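Local coordinates for protein 1-carboxybiuret hydrolase subunit AtzE (Pseudomonas sp., PDB 6C62) that hydrolyses 1-carboxybiuret to urea-1,3-dicarboxylate and ammonia, a step of atrazine degradation, as a member of the amidase family, at residues G408-A413 and L430-W435; F123-T128 and Y200-S205. One frame throughout, in Å; residues are numbered along the deposited sequence.

Contact 1: G408-A413 and L430-W435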
loop_
_atom_site.group_PDB
_atom_site.type_symbol
_atom_site.label_atom_id
_atom_site.label_comp_id
_atom_site.label_asym_id
_atom_site.label_seq_id
_atom_site.Cartn_x
_atom_site.Cartn_y
_atom_site.Cartn_z
ATOM N N GLY A 408 6.341 11.688 -6.774
ATOM C CA GLY A 408 7.272 10.797 -7.486
ATOM C C GLY A 408 7.705 11.334 -8.839
ATOM O O GLY A 408 8.191 10.555 -9.651
ATOM N N CYS A 409 7.542 12.660 -9.083
ATOM C CA CYS A 409 7.909 13.267 -10.355
ATOM C C CYS A 409 9.428 13.375 -10.469
ATOM O O CYS A 409 10.081 13.713 -9.495
ATOM C CB CYS A 409 7.338 14.690 -10.439
ATOM S SG CYS A 409 5.563 14.806 -10.475
ATOM N N PRO A 410 9.993 13.162 -11.643
ATOM C CA PRO A 410 11.428 13.328 -11.765
ATOM C C PRO A 410 11.867 14.799 -11.715
ATOM O O PRO A 410 11.111 15.693 -12.106
ATOM C CB PRO A 410 11.744 12.698 -13.142
ATOM C CG PRO A 410 10.502 12.929 -13.933
ATOM C CD PRO A 410 9.372 12.777 -12.908
ATOM N N VAL A 411 13.096 15.040 -11.216
ATOM C CA VAL A 411 13.626 16.394 -10.993
ATOM C C VAL A 411 15.087 16.419 -11.279
ATOM O O VAL A 411 15.785 15.540 -10.809
ATOM C CB VAL A 411 13.462 16.865 -9.515
ATOM C CG1 VAL A 411 14.076 18.255 -9.291
ATOM C CG2 VAL A 411 12.027 16.849 -9.084
ATOM N N VAL A 412 15.541 17.399 -12.068
ATOM C CA VAL A 412 16.990 17.745 -12.152
ATOM C C VAL A 412 17.165 18.985 -11.302
ATOM O O VAL A 412 16.403 19.981 -11.421
ATOM C CB VAL A 412 17.435 18.020 -13.565
ATOM C CG1 VAL A 412 18.800 18.709 -13.642
ATOM C CG2 VAL A 412 17.518 16.746 -14.335
ATOM N N ALA A 413 18.158 18.912 -10.441
ATOM C CA ALA A 413 18.591 20.035 -9.623
ATOM C C ALA A 413 19.830 20.677 -10.281
ATOM O O ALA A 413 20.875 20.059 -10.413
ATOM C CB ALA A 413 18.896 19.625 -8.210
ATOM N N LEU A 430 14.055 21.445 -11.835
ATOM C CA LEU A 430 13.377 21.319 -13.125
ATOM C C LEU A 430 12.560 20.029 -13.053
ATOM O O LEU A 430 13.113 18.917 -13.020
ATOM C CB LEU A 430 14.414 21.268 -14.229
ATOM C CG LEU A 430 15.449 22.426 -14.233
ATOM C CD1 LEU A 430 16.563 22.132 -15.190
ATOM C CD2 LEU A 430 14.790 23.719 -14.571
ATOM N N ILE A 431 11.244 20.177 -12.940
ATOM C CA ILE A 431 10.328 19.097 -12.545
ATOM C C ILE A 431 9.539 18.740 -13.778
ATOM O O ILE A 431 9.000 19.629 -14.451
ATOM C CB ILE A 431 9.337 19.538 -11.460
ATOM C CG1 ILE A 431 10.062 20.203 -10.297
ATOM C CG2 ILE A 431 8.506 18.392 -10.937
ATOM C CD1 ILE A 431 9.224 21.087 -9.418
ATOM N N ALA A 432 9.433 17.456 -14.061
ATOM C CA ALA A 432 8.589 16.962 -15.150
ATOM C C ALA A 432 7.638 15.888 -14.655
ATOM O O ALA A 432 7.708 15.439 -13.500
ATOM C CB ALA A 432 9.479 16.423 -16.273
ATOM N N ALA A 433 6.726 15.465 -15.541
ATOM C CA ALA A 433 5.771 14.410 -15.228
ATOM C C ALA A 433 6.491 13.096 -14.975
ATOM O O ALA A 433 7.575 12.906 -15.508
ATOM C CB ALA A 433 4.800 14.226 -16.393
ATOM N N PRO A 434 5.870 12.161 -14.214
ATOM C CA PRO A 434 6.387 10.828 -14.120
ATOM C C PRO A 434 6.814 10.245 -15.443
ATOM O O PRO A 434 6.040 10.259 -16.387
ATOM C CB PRO A 434 5.236 10.018 -13.505
ATOM C CG PRO A 434 4.535 11.076 -12.675
ATOM C CD PRO A 434 4.557 12.294 -13.549
ATOM N N TRP A 435 8.034 9.715 -15.461
ATOM C CA TRP A 435 8.670 9.044 -16.622
ATOM C C TRP A 435 9.316 9.978 -17.645
ATOM O O TRP A 435 9.878 9.499 -18.632
ATOM C CB TRP A 435 7.772 7.964 -17.281
ATOM C CG TRP A 435 7.112 7.099 -16.248
ATOM C CD1 TRP A 435 5.796 6.991 -16.017
ATOM C CD2 TRP A 435 7.761 6.215 -15.328
ATOM N NE1 TRP A 435 5.554 6.084 -15.048
ATOM C CE2 TRP A 435 6.756 5.613 -14.566
ATOM C CE3 TRP A 435 9.098 5.882 -15.083
ATOM C CZ2 TRP A 435 7.023 4.710 -13.549
ATOM C CZ3 TRP A 435 9.376 4.982 -14.057
ATOM C CH2 TRP A 435 8.335 4.384 -13.320
#
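The Pro410 ring turns its CG-CD side to segment 430-435: CD lies 3.2 Å from Ala433 O, and CG is 4.3 Å from Ala432 CB. Val412 and Leu430 are an antiparallel hydrogen-bonded pair, with Leu430 N 2.8 Å from Val412 O and Val412 N 3.0 Å from Leu430 O. Val411 and Ile431 form the non-hydrogen-bonded pair next to it, and Ala432 N bonds to Pro410 O at 3.1 Å. Proline has no N-H to offer in return, and the buried Ala432 O has no hydrogen-bond partner; the nearest atoms to it across the contact are Pro410 CD and Cys409 CB. An alanine in place of Pro410 lacks CG and CD, and would probably open a gap beside Ala432 CB and Ala433 O. On one face Val411 CG2 packs 4.1 Å from Ile431 CG1, the two side chains side by side. Ile431 CG2 also meets Cys409 CB at 3.9 Å, while Cys409 SG, anti to its carbonyl carbon (chi1 -65°), lies 4.1 Å from Pro434 CD. The beta hairpin of strands 411-416 and 426-432 lies between strands 185-188 and 366-370 in the large mixed sheet. Helix 437-449 packs on Pro410, Val412 and Ala432, and helix 340-360 on Cys409 and Pro434.

Contact 2: F123-T128 and Y200-S205; sequences FAYGFT and YPFVHS
Phe202 has the largest share of this contact, its ring set against the backbone of Ala124 and Tyr125. Ala124 C and Tyr125 N lie over one face, offset toward the rim, and Val203 CG2 sits over the centre of the opposite face. The ring is thus held between the facing loop and its own neighbour in sequence. CB of Phe202 points toward segment 123-128, and CG is anti to the backbone N (chi1 172°). Ala124 CB rests 3.9 Å from Phe202 CD2, and Phe123 O is 3.5 Å from Phe202 CD1. At the far end Phe202 CZ comes to 3.5 Å from Tyr125 CD1, the two rings oblique at 48°. Phe123 and Tyr200 form a second pair, nearly parallel (23°) but slid so far apart that they barely overlap; Phe123 CD1 to Tyr200 CE1 is 3.7 Å. A water at the edge of the Tyr200 ring, in its plane, donates to Phe123 O (3.0 Å) and Pro201 O (2.7 Å).

Farther out, Asp207 accepts hydrogen bonds from the N of Phe202 and Val203, fixing the backbone that bears the ring. Phe332 of helix 329-336 touches Phe123, Tyr125 and Phe202, and Arg331 makes a cation-pi contact with Tyr125. Direct contact is made by rings, a methyl group and the backbone they lie against; the polar link between the loops is the water. Ala124 lies beside Ser150 and Lys74, and the contact probably helps to hold it there; with Ser174 as the probable acyl-ester nucleophile, these two probably form the Ser-Ser-Lys catalytic triad of the amidase family.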
loop_
_atom_site.group_PDB
_atom_site.type_symbol
_atom_site.label_atom_id
_atom_site.label_comp_id
_atom_site.label_asym_id
_atom_site.label_seq_id
_atom_site.Cartn_x
_atom_site.Cartn_y
_atom_site.Cartn_z
ATOM N N PHE A 123 20.623 6.994 9.103
ATOM C CA PHE A 123 19.413 6.363 8.637
ATOM C C PHE A 123 18.616 7.214 7.692
ATOM O O PHE A 123 17.429 6.981 7.498
ATOM C CB PHE A 123 18.564 5.805 9.827
ATOM C CG PHE A 123 19.183 4.628 10.538
ATOM C CD1 PHE A 123 19.786 3.604 9.859
ATOM C CD2 PHE A 123 19.148 4.535 11.927
ATOM C CE1 PHE A 123 20.320 2.511 10.550
ATOM C CE2 PHE A 123 19.659 3.467 12.599
ATOM C CZ PHE A 123 20.255 2.439 11.909
ATOM N N ALA A 124 19.290 8.203 7.089
ATOM C CA ALA A 124 18.746 9.079 6.068
ATOM C C ALA A 124 17.741 10.107 6.593
ATOM O O ALA A 124 17.163 10.777 5.776
ATOM C CB ALA A 124 18.127 8.273 4.924
ATOM N N TYR A 125 17.551 10.279 7.895
ATOM C CA TYR A 125 16.551 11.241 8.409
ATOM C C TYR A 125 17.207 12.572 8.768
ATOM O O TYR A 125 17.713 12.746 9.882
ATOM C CB TYR A 125 15.835 10.679 9.644
ATOM C CG TYR A 125 14.436 11.248 9.978
ATOM C CD1 TYR A 125 13.770 12.165 9.154
ATOM C CD2 TYR A 125 13.750 10.795 11.100
ATOM C CE1 TYR A 125 12.512 12.634 9.467
ATOM C CE2 TYR A 125 12.426 11.229 11.388
ATOM C CZ TYR A 125 11.818 12.152 10.562
ATOM O OH TYR A 125 10.553 12.649 10.858
ATOM N N GLY A 126 17.261 13.481 7.828
ATOM C CA GLY A 126 17.917 14.806 8.051
ATOM C C GLY A 126 18.298 15.460 6.754
ATOM O O GLY A 126 18.450 14.759 5.742
ATOM N N PHE A 127 18.398 16.785 6.738
ATOM C CA PHE A 127 18.811 17.515 5.542
ATOM C C PHE A 127 20.116 18.261 5.658
ATOM O O PHE A 127 20.372 19.146 4.844
ATOM C CB PHE A 127 17.737 18.522 5.210
ATOM C CG PHE A 127 16.477 17.904 4.700
ATOM C CD1 PHE A 127 16.502 17.121 3.557
ATOM C CD2 PHE A 127 15.284 18.143 5.318
ATOM C CE1 PHE A 127 15.335 16.522 3.089
ATOM C CE2 PHE A 127 14.081 17.598 4.818
ATOM C CZ PHE A 127 14.134 16.779 3.715
ATOM N N THR A 128 20.957 17.925 6.630
ATOM C CA THR A 128 22.201 18.703 6.853
ATOM C C THR A 128 23.521 17.926 6.967
ATOM O O THR A 128 24.576 18.539 6.954
ATOM C CB THR A 128 22.037 19.518 8.125
ATOM O OG1 THR A 128 21.970 18.634 9.263
ATOM C CG2 THR A 128 20.747 20.434 8.034
ATOM N N TYR A 200 20.068 0.218 1.997
ATOM C CA TYR A 200 19.414 0.289 3.313
ATOM C C TYR A 200 18.245 1.306 3.229
ATOM O O TYR A 200 18.458 2.490 2.903
ATOM C CB TYR A 200 20.456 0.659 4.393
ATOM C CG TYR A 200 19.914 0.382 5.780
ATOM C CD1 TYR A 200 19.042 1.264 6.379
ATOM C CD2 TYR A 200 20.214 -0.789 6.434
ATOM C CE1 TYR A 200 18.500 0.972 7.621
ATOM C CE2 TYR A 200 19.668 -1.110 7.678
ATOM C CZ TYR A 200 18.832 -0.222 8.283
ATOM O OH TYR A 200 18.308 -0.505 9.566
ATOM N N PRO A 201 17.031 0.875 3.496
ATOM C CA PRO A 201 15.878 1.743 3.291
ATOM C C PRO A 201 15.552 2.718 4.428
ATOM O O PRO A 201 16.147 2.675 5.538
ATOM C CB PRO A 201 14.737 0.756 3.136
ATOM C CG PRO A 201 15.109 -0.346 4.020
ATOM C CD PRO A 201 16.618 -0.435 3.992
ATOM N N PHE A 202 14.697 3.662 4.095
ATOM C CA PHE A 202 14.244 4.678 5.063
ATOM C C PHE A 202 12.723 4.626 5.040
ATOM O O PHE A 202 12.105 4.203 6.024
ATOM C CB PHE A 202 14.872 6.032 4.692
ATOM C CG PHE A 202 14.361 7.224 5.462
ATOM C CD1 PHE A 202 14.025 7.119 6.848
ATOM C CD2 PHE A 202 14.254 8.455 4.831
ATOM C CE1 PHE A 202 13.564 8.213 7.555
ATOM C CE2 PHE A 202 13.785 9.599 5.551
ATOM C CZ PHE A 202 13.450 9.460 6.908
ATOM N N VAL A 203 12.123 5.029 3.938
ATOM C CA VAL A 203 10.639 5.038 3.762
ATOM C C VAL A 203 10.351 4.227 2.506
ATOM O O VAL A 203 10.561 4.682 1.389
ATOM C CB VAL A 203 10.117 6.473 3.619
ATOM C CG1 VAL A 203 8.588 6.533 3.488
ATOM C CG2 VAL A 203 10.625 7.351 4.746
ATOM N N HIS A 204 9.862 3.019 2.674
ATOM C CA HIS A 204 9.567 2.157 1.534
ATOM C C HIS A 204 8.621 2.847 0.514
ATOM O O HIS A 204 8.773 2.703 -0.707
ATOM C CB HIS A 204 8.903 0.851 2.042
ATOM C CG HIS A 204 9.776 -0.001 2.891
ATOM N ND1 HIS A 204 9.305 -0.676 4.010
ATOM C CD2 HIS A 204 11.077 -0.363 2.731
ATOM C CE1 HIS A 204 10.311 -1.400 4.502
ATOM N NE2 HIS A 204 11.395 -1.212 3.752
ATOM N N SER A 205 7.657 3.598 1.024
ATOM C CA SER A 205 6.672 4.263 0.164
ATOM C C SER A 205 7.218 5.489 -0.621
ATOM O O SER A 205 6.514 6.032 -1.499
ATOM C CB SER A 205 5.469 4.750 1.012
ATOM O OG SER A 205 4.615 3.712 1.492
HETATM O O HOH W 1 16.480 4.169 7.731
#

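The two contacts do not touch: their centres are 20 Å apart and their nearest atoms about 8 Å. The large mixed sheet links them indirectly: strand 185-188, which pairs with strand 411-416 of contact 1, runs on in sequence to the loop that holds 200-205, and that loop leads into strand 208-213 on the other side of 185-188. Contact 2 borders the probable catalytic site, the side chain of Ala124 being about 4 Å from that of Ser150 and about 5 Å from that of Lys74. Contact 1 lies away from the probable catalytic residues, within the sheet. Each also reaches a chain of another protein, through Trp435 in contact 1 and His204 in contact 2.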